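Local coordinates for molybdopterin biosynthesis moeA protein (Pyrococcus horikoshii, PDB 1WU2) that probably acts in the late steps of molybdenum cofactor biosynthesis, as MoeA proteins do when molybdenum is joined to molybdopterin, at residues A[213-218]-A[364-369]; A[302-307]-A[343-348]; A[279-284]-A[307-312]; A[222-227]-A[322-327]. All coordinates share one frame; numbering follows the deposited sequence.

Contact 1 (A[213-218]-A[364-369])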
# COMPACT_ATOMS: atom_id res chain seq x y z
N SER A 213 -14.82 -1.18 15.84
CA SER A 213 -13.73 -1.85 16.53
C SER A 213 -12.85 -2.58 15.53
O SER A 213 -11.65 -2.33 15.45
CB SER A 213 -14.26 -2.84 17.56
OG SER A 213 -13.18 -3.40 18.29
N ILE A 214 -13.46 -3.47 14.76
CA ILE A 214 -12.74 -4.26 13.76
C ILE A 214 -12.14 -3.38 12.65
O ILE A 214 -11.07 -3.70 12.14
CB ILE A 214 -13.64 -5.39 13.19
CG1 ILE A 214 -12.84 -6.33 12.28
CG2 ILE A 214 -14.83 -4.83 12.41
CD1 ILE A 214 -11.61 -6.95 12.92
N MSE A 215 -12.81 -2.29 12.31
CA MSE A 215 -12.30 -1.38 11.28
C MSE A 215 -11.06 -0.65 11.77
O MSE A 215 -10.09 -0.50 11.03
CB MSE A 215 -13.34 -0.36 10.83
CG MSE A 215 -12.86 0.51 9.67
SE MSE A 215 -14.17 1.78 9.05
CE MSE A 215 -14.13 3.00 10.55
N LEU A 216 -11.10 -0.19 13.02
CA LEU A 216 -9.96 0.49 13.62
C LEU A 216 -8.79 -0.45 13.87
O LEU A 216 -7.64 -0.03 13.80
CB LEU A 216 -10.36 1.19 14.92
CG LEU A 216 -11.18 2.48 14.75
CD1 LEU A 216 -11.73 2.93 16.10
CD2 LEU A 216 -10.34 3.58 14.12
N GLN A 217 -9.06 -1.72 14.15
CA GLN A 217 -8.00 -2.71 14.32
C GLN A 217 -7.18 -2.83 13.04
O GLN A 217 -5.96 -2.73 13.06
CB GLN A 217 -8.57 -4.08 14.71
CG GLN A 217 -8.97 -4.19 16.17
CD GLN A 217 -9.94 -5.33 16.43
OE1 GLN A 217 -9.55 -6.50 16.43
NE2 GLN A 217 -11.20 -5.00 16.67
N GLY A 218 -7.87 -3.02 11.92
CA GLY A 218 -7.22 -3.10 10.62
C GLY A 218 -6.48 -1.83 10.23
O GLY A 218 -5.41 -1.91 9.65
N GLY A 364 -23.89 6.98 9.43
CA GLY A 364 -22.76 6.07 9.42
C GLY A 364 -23.04 4.94 8.46
O GLY A 364 -23.09 3.78 8.85
N ILE A 365 -23.26 5.29 7.19
CA ILE A 365 -23.58 4.29 6.18
C ILE A 365 -22.33 3.86 5.39
O ILE A 365 -21.90 4.50 4.43
CB ILE A 365 -24.79 4.69 5.30
CG1 ILE A 365 -24.60 6.05 4.60
CG2 ILE A 365 -26.05 4.73 6.16
CD1 ILE A 365 -25.87 6.50 3.89
N LEU A 366 -21.79 2.74 5.86
CA LEU A 366 -20.50 2.17 5.49
C LEU A 366 -20.22 1.92 4.00
O LEU A 366 -19.06 1.83 3.61
CB LEU A 366 -20.36 0.85 6.27
CG LEU A 366 -19.00 0.23 6.61
CD1 LEU A 366 -18.74 -0.91 5.66
CD2 LEU A 366 -17.85 1.22 6.60
N SER A 367 -21.26 1.80 3.18
CA SER A 367 -21.07 1.41 1.77
C SER A 367 -20.31 2.43 0.91
O SER A 367 -19.70 2.05 -0.09
CB SER A 367 -22.41 1.09 1.10
OG SER A 367 -23.26 2.22 1.09
N SER A 368 -20.36 3.70 1.29
CA SER A 368 -19.61 4.75 0.58
C SER A 368 -18.10 4.59 0.80
O SER A 368 -17.31 4.90 -0.09
CB SER A 368 -20.08 6.14 1.02
OG SER A 368 -19.81 6.37 2.39
N LEU A 369 -17.71 4.12 1.98
CA LEU A 369 -16.33 3.71 2.26
C LEU A 369 -15.87 2.56 1.37
O LEU A 369 -14.71 2.51 0.96
CB LEU A 369 -16.19 3.30 3.74
CG LEU A 369 -15.52 4.27 4.71
CD1 LEU A 369 -16.01 5.70 4.52
CD2 LEU A 369 -15.77 3.80 6.13
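The backbone O of L369 is gripped twice, by the hydroxyl of S372 one turn on and by the side-chain amide of Q164 of the second subunit, which anchors the residue whose side chain meets M215. Contact across the two segments is purely apolar and small, 68 Å² in all. M215 is a selenomethionine: its chain leaves helix 212-222 fully extended, with CG anti to the backbone N (chi1 -175°), and then bends at chi3 (71°). The extension carries SE over the distance between the backbones, whose nearest CA atoms, of M215 and L366, are 10.6 Å apart. SE rests on one methyl, CD2 of L369, at 3.9 Å, the two side chains crossing at about a right angle. A looser touch lies beside it, with CD2 of L366 4.5 Å from the same SE of M215. Beyond the bend, CE of M215 packs against CG1 of V303, while L366 also packs on M168 of the second subunit. One long side chain thus spans from the probable molybdopterin-binding domain to the short helix 367-371 of the C-terminal region, a buried apolar seam between two domains bordered by the dimer partner.

Contact 2 (A[302-307]-A[343-348])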
# COMPACT_ATOMS: atom_id res chain seq x y z
N SER A 302 -17.61 8.61 9.56
CA SER A 302 -17.00 9.68 10.36
C SER A 302 -15.72 9.27 11.09
O SER A 302 -14.81 10.08 11.24
CB SER A 302 -18.03 10.21 11.35
OG SER A 302 -17.51 11.29 12.11
N VAL A 303 -15.64 8.02 11.56
CA VAL A 303 -14.43 7.50 12.20
C VAL A 303 -13.29 7.38 11.19
O VAL A 303 -12.13 7.62 11.53
CB VAL A 303 -14.68 6.11 12.85
CG1 VAL A 303 -13.36 5.43 13.24
CG2 VAL A 303 -15.57 6.25 14.06
N PHE A 304 -13.62 7.01 9.96
CA PHE A 304 -12.64 6.82 8.89
C PHE A 304 -11.96 8.13 8.53
O PHE A 304 -10.74 8.19 8.40
CB PHE A 304 -13.33 6.23 7.65
CG PHE A 304 -12.39 5.89 6.52
CD1 PHE A 304 -11.73 4.67 6.48
CD2 PHE A 304 -12.20 6.79 5.47
CE1 PHE A 304 -10.88 4.35 5.44
CE2 PHE A 304 -11.35 6.48 4.42
CZ PHE A 304 -10.68 5.26 4.40
N ALA A 305 -12.76 9.18 8.37
CA ALA A 305 -12.25 10.52 8.09
C ALA A 305 -11.40 11.04 9.25
O ALA A 305 -10.37 11.68 9.03
CB ALA A 305 -13.39 11.47 7.80
N GLN A 306 -11.83 10.76 10.47
CA GLN A 306 -11.08 11.16 11.65
C GLN A 306 -9.76 10.40 11.77
O GLN A 306 -8.77 10.95 12.26
CB GLN A 306 -11.92 10.95 12.91
CG GLN A 306 -12.98 12.02 13.11
CD GLN A 306 -13.96 11.68 14.21
OE1 GLN A 306 -13.95 10.56 14.74
NE2 GLN A 306 -14.81 12.64 14.56
N PHE A 307 -9.74 9.15 11.32
CA PHE A 307 -8.53 8.35 11.39
C PHE A 307 -7.50 8.84 10.38
O PHE A 307 -6.34 9.04 10.72
CB PHE A 307 -8.83 6.86 11.16
CG PHE A 307 -7.60 6.00 11.21
CD1 PHE A 307 -7.19 5.42 12.40
CD2 PHE A 307 -6.83 5.80 10.08
CE1 PHE A 307 -6.04 4.65 12.46
CE2 PHE A 307 -5.68 5.03 10.12
CZ PHE A 307 -5.29 4.46 11.31
N TYR A 343 -13.87 21.98 6.69
CA TYR A 343 -12.82 21.26 5.99
C TYR A 343 -13.40 19.93 5.50
O TYR A 343 -13.64 19.03 6.30
CB TYR A 343 -11.64 21.03 6.92
CG TYR A 343 -10.36 20.62 6.25
CD1 TYR A 343 -10.07 19.28 6.02
CD2 TYR A 343 -9.43 21.57 5.85
CE1 TYR A 343 -8.89 18.90 5.40
CE2 TYR A 343 -8.24 21.20 5.23
CZ TYR A 343 -7.98 19.86 5.01
OH TYR A 343 -6.80 19.49 4.40
N GLU A 344 -13.62 19.81 4.20
CA GLU A 344 -14.34 18.68 3.62
C GLU A 344 -13.44 17.47 3.41
O GLU A 344 -12.42 17.55 2.74
CB GLU A 344 -14.97 19.05 2.26
CG GLU A 344 -15.53 20.45 2.12
CD GLU A 344 -16.73 20.72 3.00
OE1 GLU A 344 -17.31 19.74 3.53
OE2 GLU A 344 -17.09 21.90 3.16
N PHE A 345 -13.84 16.34 3.99
CA PHE A 345 -13.26 15.04 3.67
C PHE A 345 -14.20 14.40 2.65
O PHE A 345 -15.31 13.99 2.99
CB PHE A 345 -13.14 14.19 4.94
CG PHE A 345 -12.45 12.87 4.73
CD1 PHE A 345 -13.18 11.72 4.46
CD2 PHE A 345 -11.07 12.76 4.85
CE1 PHE A 345 -12.55 10.49 4.29
CE2 PHE A 345 -10.43 11.54 4.69
CZ PHE A 345 -11.17 10.40 4.40
N ILE A 346 -13.75 14.32 1.41
CA ILE A 346 -14.58 13.87 0.30
C ILE A 346 -14.07 12.54 -0.22
O ILE A 346 -12.91 12.44 -0.60
CB ILE A 346 -14.56 14.91 -0.85
CG1 ILE A 346 -15.08 16.27 -0.36
CG2 ILE A 346 -15.38 14.42 -2.04
CD1 ILE A 346 -16.48 16.24 0.23
N LYS A 347 -14.94 11.54 -0.25
CA LYS A 347 -14.57 10.21 -0.72
C LYS A 347 -14.58 10.19 -2.24
O LYS A 347 -15.51 10.66 -2.88
CB LYS A 347 -15.53 9.16 -0.15
CG LYS A 347 -15.47 9.04 1.38
CD LYS A 347 -16.74 8.44 1.97
CE LYS A 347 -17.86 9.47 2.09
NZ LYS A 347 -17.55 10.57 3.07
N ILE A 348 -13.51 9.62 -2.81
CA ILE A 348 -13.27 9.60 -4.25
C ILE A 348 -13.01 8.18 -4.72
O ILE A 348 -12.31 7.43 -4.05
CB ILE A 348 -12.01 10.45 -4.56
CG1 ILE A 348 -12.20 11.91 -4.15
CG2 ILE A 348 -11.60 10.31 -6.03
CD1 ILE A 348 -13.29 12.64 -4.91
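F345 offers one ring face to A305 while F304 meets the same ring from another direction, a helix-on-sheet packing in which helix 300-319 of the probable molybdopterin-binding domain lies against strand 343-351 of the C-terminal β domain. The backbones come close here, with CA of A305 6.4 Å from CA of F345, which the small side chain of A305 probably allows. CB of A305 sits 3.6 Å from the centroid of the F345 ring and 22° off its normal, a CH-pi contact over the ring face, although the methyl is displaced toward the rim on the CG-CD1 side; CB of A305 to CD1 of F345 is 3.4 Å. Orientation of F345 follows from its first torsion: with CG anti to the backbone N (-175°), the ring stands out from the strand toward the helix. F304 points across rather than at the strand, yet its ring reaches back so that its CD2 edge lies 3.9 Å from CE1 of F345. The F345 atom lies near the plane of the F304 ring, and the two side chains cross at about a right angle. Both rings have further aromatic company: F345 stacks with Y375, and F304 meets Y396 edge-to-face. Were F345 replaced by an alanine, the space against A305 would probably be left unfilled, and the F304 edge and Y375 ring would lose their shared neighbour. At the far end of the F345 ring, CZ stands 3.8 Å from CA of A305, evidence that the ring lies against the helix backbone itself.

Contact 3 (A[279-284]-A[307-312])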
# COMPACT_ATOMS: atom_id res chain seq x y z
N THR A 279 -14.21 20.39 16.09
CA THR A 279 -13.27 20.76 15.05
C THR A 279 -14.01 21.06 13.75
O THR A 279 -15.22 20.85 13.63
CB THR A 279 -12.20 19.64 14.89
OG1 THR A 279 -10.99 20.18 14.34
CG2 THR A 279 -12.63 18.59 13.87
N THR A 280 -13.26 21.52 12.76
CA THR A 280 -13.83 22.07 11.54
C THR A 280 -14.16 21.00 10.48
O THR A 280 -14.94 21.26 9.57
CB THR A 280 -12.85 23.16 11.01
OG1 THR A 280 -13.23 24.43 11.55
CG2 THR A 280 -12.96 23.36 9.54
N ILE A 281 -13.60 19.80 10.60
CA ILE A 281 -13.77 18.78 9.56
C ILE A 281 -15.22 18.31 9.42
O ILE A 281 -16.02 18.42 10.34
CB ILE A 281 -12.81 17.57 9.78
CG1 ILE A 281 -13.26 16.70 10.95
CG2 ILE A 281 -11.37 18.04 9.96
CD1 ILE A 281 -12.61 15.33 10.98
N LYS A 282 -15.53 17.77 8.24
CA LYS A 282 -16.87 17.29 7.92
C LYS A 282 -16.76 16.15 6.89
O LYS A 282 -16.28 16.39 5.78
CB LYS A 282 -17.73 18.42 7.34
CG LYS A 282 -19.20 18.06 7.17
CD LYS A 282 -19.92 19.03 6.23
CE LYS A 282 -21.32 18.55 5.86
NZ LYS A 282 -21.47 18.29 4.40
N PRO A 283 -17.17 14.93 7.23
CA PRO A 283 -17.68 14.57 8.56
C PRO A 283 -16.57 14.50 9.62
O PRO A 283 -15.41 14.74 9.30
CB PRO A 283 -18.28 13.17 8.34
CG PRO A 283 -17.52 12.61 7.18
CD PRO A 283 -17.18 13.78 6.31
N GLY A 284 -16.95 14.19 10.86
CA GLY A 284 -16.00 14.04 11.95
C GLY A 284 -15.83 15.28 12.81
O GLY A 284 -14.85 15.38 13.55
N PHE A 307 -9.74 9.15 11.32
CA PHE A 307 -8.53 8.35 11.39
C PHE A 307 -7.50 8.84 10.38
O PHE A 307 -6.34 9.04 10.72
CB PHE A 307 -8.83 6.86 11.16
CG PHE A 307 -7.60 6.00 11.21
CD1 PHE A 307 -7.19 5.42 12.40
CD2 PHE A 307 -6.83 5.80 10.08
CE1 PHE A 307 -6.04 4.65 12.46
CE2 PHE A 307 -5.68 5.03 10.12
CZ PHE A 307 -5.29 4.46 11.31
N ASN A 308 -7.94 9.06 9.15
CA ASN A 308 -7.06 9.52 8.08
C ASN A 308 -6.53 10.94 8.30
O ASN A 308 -5.38 11.23 7.95
CB ASN A 308 -7.77 9.42 6.73
CG ASN A 308 -7.75 8.02 6.17
OD1 ASN A 308 -6.74 7.58 5.61
ND2 ASN A 308 -8.86 7.30 6.32
N LEU A 309 -7.34 11.79 8.90
CA LEU A 309 -6.99 13.20 9.09
C LEU A 309 -6.19 13.46 10.37
O LEU A 309 -5.51 14.48 10.47
CB LEU A 309 -8.24 14.09 9.07
CG LEU A 309 -8.96 14.21 7.73
CD1 LEU A 309 -10.31 14.87 7.89
CD2 LEU A 309 -8.12 14.98 6.72
N PHE A 310 -6.25 12.54 11.33
CA PHE A 310 -5.58 12.74 12.62
C PHE A 310 -4.72 11.55 13.01
O PHE A 310 -3.49 11.66 13.07
CB PHE A 310 -6.62 13.01 13.72
CG PHE A 310 -7.26 14.36 13.63
CD1 PHE A 310 -8.60 14.49 13.32
CD2 PHE A 310 -6.52 15.51 13.86
CE1 PHE A 310 -9.19 15.74 13.24
CE2 PHE A 310 -7.11 16.77 13.79
CZ PHE A 310 -8.45 16.87 13.48
N VAL A 311 -5.36 10.41 13.25
CA VAL A 311 -4.68 9.24 13.81
C VAL A 311 -3.54 8.74 12.91
O VAL A 311 -2.45 8.46 13.40
CB VAL A 311 -5.68 8.08 14.06
CG1 VAL A 311 -4.97 6.91 14.74
CG2 VAL A 311 -6.85 8.54 14.91
N LYS A 312 -3.80 8.65 11.61
CA LYS A 312 -2.82 8.21 10.62
C LYS A 312 -1.50 8.98 10.74
O LYS A 312 -0.43 8.40 10.70
CB LYS A 312 -3.41 8.36 9.21
CG LYS A 312 -2.42 8.15 8.07
CD LYS A 312 -3.11 7.98 6.72
CE LYS A 312 -3.54 9.31 6.12
NZ LYS A 312 -3.57 9.27 4.63
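The tight half of this contact is I281 against L309 and F310; the loose side, as regards the helix, is the outward face at K282 and P283. CD1 of I281 meets CD1 of L309 at 3.9 Å, the two side chains reaching tip to tip, and CG2 of I281 approaches the same L309 methyl equally closely. The torsion chi1 of 73° places CG1 of I281 between its backbone N and carbonyl carbon, and from there CD1 also reaches the rim of the F310 ring, 4.1 Å from CE1 and near the ring plane. T279 touches that edge more distantly: its OG1 is 4.3 Å from CZ of F310 and is hydrogen-bonded to O of V8. F310 is further confined by F287, which stacks with it, and by Y10, edge-to-face. By contrast, K282 points away from the helix and is exposed, though its backbone is bonded to strand 343-351, and P283, entered through a cis peptide bond, keeps its side chain 7.1 Å or more from the helical segment. On the helix side the backbone is widened: N of K312 bonds to O of F307 at 2.7 Å, five residues back. The contact thus packs the short strand 281-282, which runs parallel to strand 343-351, onto L309 and F310, both held within a π-type turn of helix 300-319.

Contact 4 (A[222-227]-A[322-327])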
# COMPACT_ATOMS: atom_id res chain seq x y z
N LYS A 222 -2.59 -1.38 9.60
CA LYS A 222 -2.15 -0.88 8.30
C LYS A 222 -1.11 0.23 8.48
O LYS A 222 -0.18 0.35 7.68
CB LYS A 222 -3.35 -0.35 7.50
CG LYS A 222 -3.01 0.17 6.10
CD LYS A 222 -4.22 0.80 5.43
CE LYS A 222 -3.86 1.32 4.05
NZ LYS A 222 -5.06 1.81 3.31
N PHE A 223 -1.27 1.02 9.54
CA PHE A 223 -0.41 2.17 9.79
C PHE A 223 0.41 2.01 11.07
O PHE A 223 0.29 2.81 12.01
CB PHE A 223 -1.25 3.45 9.83
CG PHE A 223 -1.75 3.87 8.48
CD1 PHE A 223 -0.89 4.42 7.55
CD2 PHE A 223 -3.09 3.72 8.14
CE1 PHE A 223 -1.35 4.81 6.30
CE2 PHE A 223 -3.56 4.11 6.89
CZ PHE A 223 -2.68 4.66 5.97
N PHE A 224 1.24 0.96 11.09
CA PHE A 224 2.40 0.84 11.99
C PHE A 224 2.13 0.44 13.44
O PHE A 224 3.08 0.18 14.18
CB PHE A 224 3.23 2.13 11.97
CG PHE A 224 3.33 2.77 10.61
CD1 PHE A 224 3.81 2.03 9.53
CD2 PHE A 224 2.92 4.08 10.40
CE1 PHE A 224 3.90 2.60 8.26
CE2 PHE A 224 3.01 4.65 9.14
CZ PHE A 224 3.50 3.91 8.07
N GLY A 225 0.86 0.37 13.84
CA GLY A 225 0.49 0.16 15.22
C GLY A 225 0.02 -1.25 15.56
O GLY A 225 -0.27 -2.05 14.68
N GLU A 226 -0.03 -1.53 16.86
CA GLU A 226 -0.59 -2.77 17.40
C GLU A 226 -1.87 -2.41 18.15
O GLU A 226 -1.80 -1.79 19.21
CB GLU A 226 0.41 -3.41 18.37
CG GLU A 226 -0.07 -4.70 19.03
CD GLU A 226 0.88 -5.19 20.12
OE1 GLU A 226 1.86 -4.49 20.45
OE2 GLU A 226 0.63 -6.30 20.65
N PRO A 227 -3.04 -2.79 17.63
CA PRO A 227 -4.30 -2.48 18.30
C PRO A 227 -4.54 -3.40 19.50
O PRO A 227 -4.25 -4.59 19.42
CB PRO A 227 -5.35 -2.74 17.22
CG PRO A 227 -4.74 -3.77 16.35
CD PRO A 227 -3.25 -3.54 16.38
N GLN A 322 8.32 7.67 6.79
CA GLN A 322 8.47 8.54 5.64
C GLN A 322 7.76 7.90 4.45
O GLN A 322 7.84 6.69 4.26
CB GLN A 322 9.95 8.75 5.32
CG GLN A 322 10.38 10.23 5.31
CD GLN A 322 10.85 10.73 6.67
OE1 GLN A 322 11.43 11.81 6.76
NE2 GLN A 322 10.61 9.95 7.72
N ASN A 323 7.06 8.71 3.66
CA ASN A 323 6.37 8.25 2.45
C ASN A 323 5.33 7.18 2.75
O ASN A 323 5.33 6.10 2.16
CB ASN A 323 7.39 7.75 1.41
CG ASN A 323 8.42 8.81 1.04
OD1 ASN A 323 9.62 8.57 1.09
ND2 ASN A 323 7.94 9.98 0.64
N TYR A 324 4.44 7.50 3.68
CA TYR A 324 3.39 6.58 4.13
C TYR A 324 2.04 6.85 3.45
O TYR A 324 1.02 6.26 3.81
CB TYR A 324 3.24 6.65 5.66
CG TYR A 324 2.89 8.02 6.23
CD1 TYR A 324 3.89 8.94 6.52
CD2 TYR A 324 1.57 8.37 6.49
CE1 TYR A 324 3.58 10.20 7.04
CE2 TYR A 324 1.25 9.62 7.01
CZ TYR A 324 2.26 10.53 7.29
OH TYR A 324 1.95 11.76 7.80
N GLU A 325 2.04 7.76 2.47
CA GLU A 325 0.85 8.05 1.68
C GLU A 325 1.23 8.59 0.30
O GLU A 325 2.28 9.22 0.13
CB GLU A 325 -0.05 9.05 2.42
CG GLU A 325 0.54 10.44 2.60
CD GLU A 325 -0.31 11.34 3.49
OE1 GLU A 325 -1.47 11.00 3.77
OE2 GLU A 325 0.20 12.41 3.90
N VAL A 326 0.36 8.34 -0.68
CA VAL A 326 0.60 8.72 -2.06
C VAL A 326 -0.39 9.81 -2.47
O VAL A 326 -1.59 9.64 -2.31
CB VAL A 326 0.42 7.53 -3.02
CG1 VAL A 326 0.98 7.86 -4.40
CG2 VAL A 326 1.07 6.27 -2.46
N LYS A 327 0.13 10.91 -3.00
CA LYS A 327 -0.70 11.97 -3.57
C LYS A 327 -0.70 11.88 -5.09
O LYS A 327 0.35 11.74 -5.71
CB LYS A 327 -0.22 13.34 -3.10
CG LYS A 327 -0.69 13.71 -1.70
CD LYS A 327 -0.96 15.21 -1.56
CE LYS A 327 -1.55 15.55 -0.19
NZ LYS A 327 -0.86 14.83 0.93
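F223 and F224, at the exit of helix 212-222, meet Y324 in the loop that leads from helix 300-319 to strand 327-332, an interdomain junction where the probable molybdopterin-binding domain hands over to the C-terminal β domain. The segment opens at Q322, whose backbone hydrogen-bonds with that of G158, and turns at N323, whose side chain packs on Y349 of the second subunit. Y324 then carries the contact. Its CB lies at the edge of the F224 ring and near its plane, 3.7 Å from CZ and 4.0 Å from CE2 of F224, while the two side chains cross at about a right angle. F224 has a positive phi (79°) just after the helix end, and its CB points toward the loop, consistent with the turn directing the ring there. The carbonyl O of Y324 addresses the other phenylalanine, lying near the plane of the F223 ring and 3.7 Å from CE1 of F223, so the oxygen faces the ring's slightly positive C-H rim. The chi1 of Y324 (59°) turns its ring toward helix 300-319, where OH is hydrogen-bonded to ND1 of H313. E325 follows: OE1 forms a salt bridge with NZ of K312, whereas OE2 makes only a long one, 4.0 Å, with NZ of K327. V326 pairs through its backbone with L395. At K327 the segment ends against the dimer partner, its backbone O hydrogen-bonded to OH of Y350 of the second subunit.

Helix 300-319 ties the set together: contacts 2 and 3 both use it, share F307, and have centres about 6 Å apart, their partner strands 343-351 and 281-282 being neighbours in one sheet. Contact 1 lies about 12 Å from contact 2 and 14 Å from contact 3, centre to centre, and encloses the other three along the chain. Contact 4 stands apart, about 16 to 17 Å from the centres of the rest, yet F307 and K312 both touch F223. Contacts 1, 2 and 4 join segments of the probable molybdopterin-binding domain to the C-terminal domain or the loop leading into it, so the joint is probably held at several points; contacts 1 and 4, and contact 2 at F304, also border the second subunit.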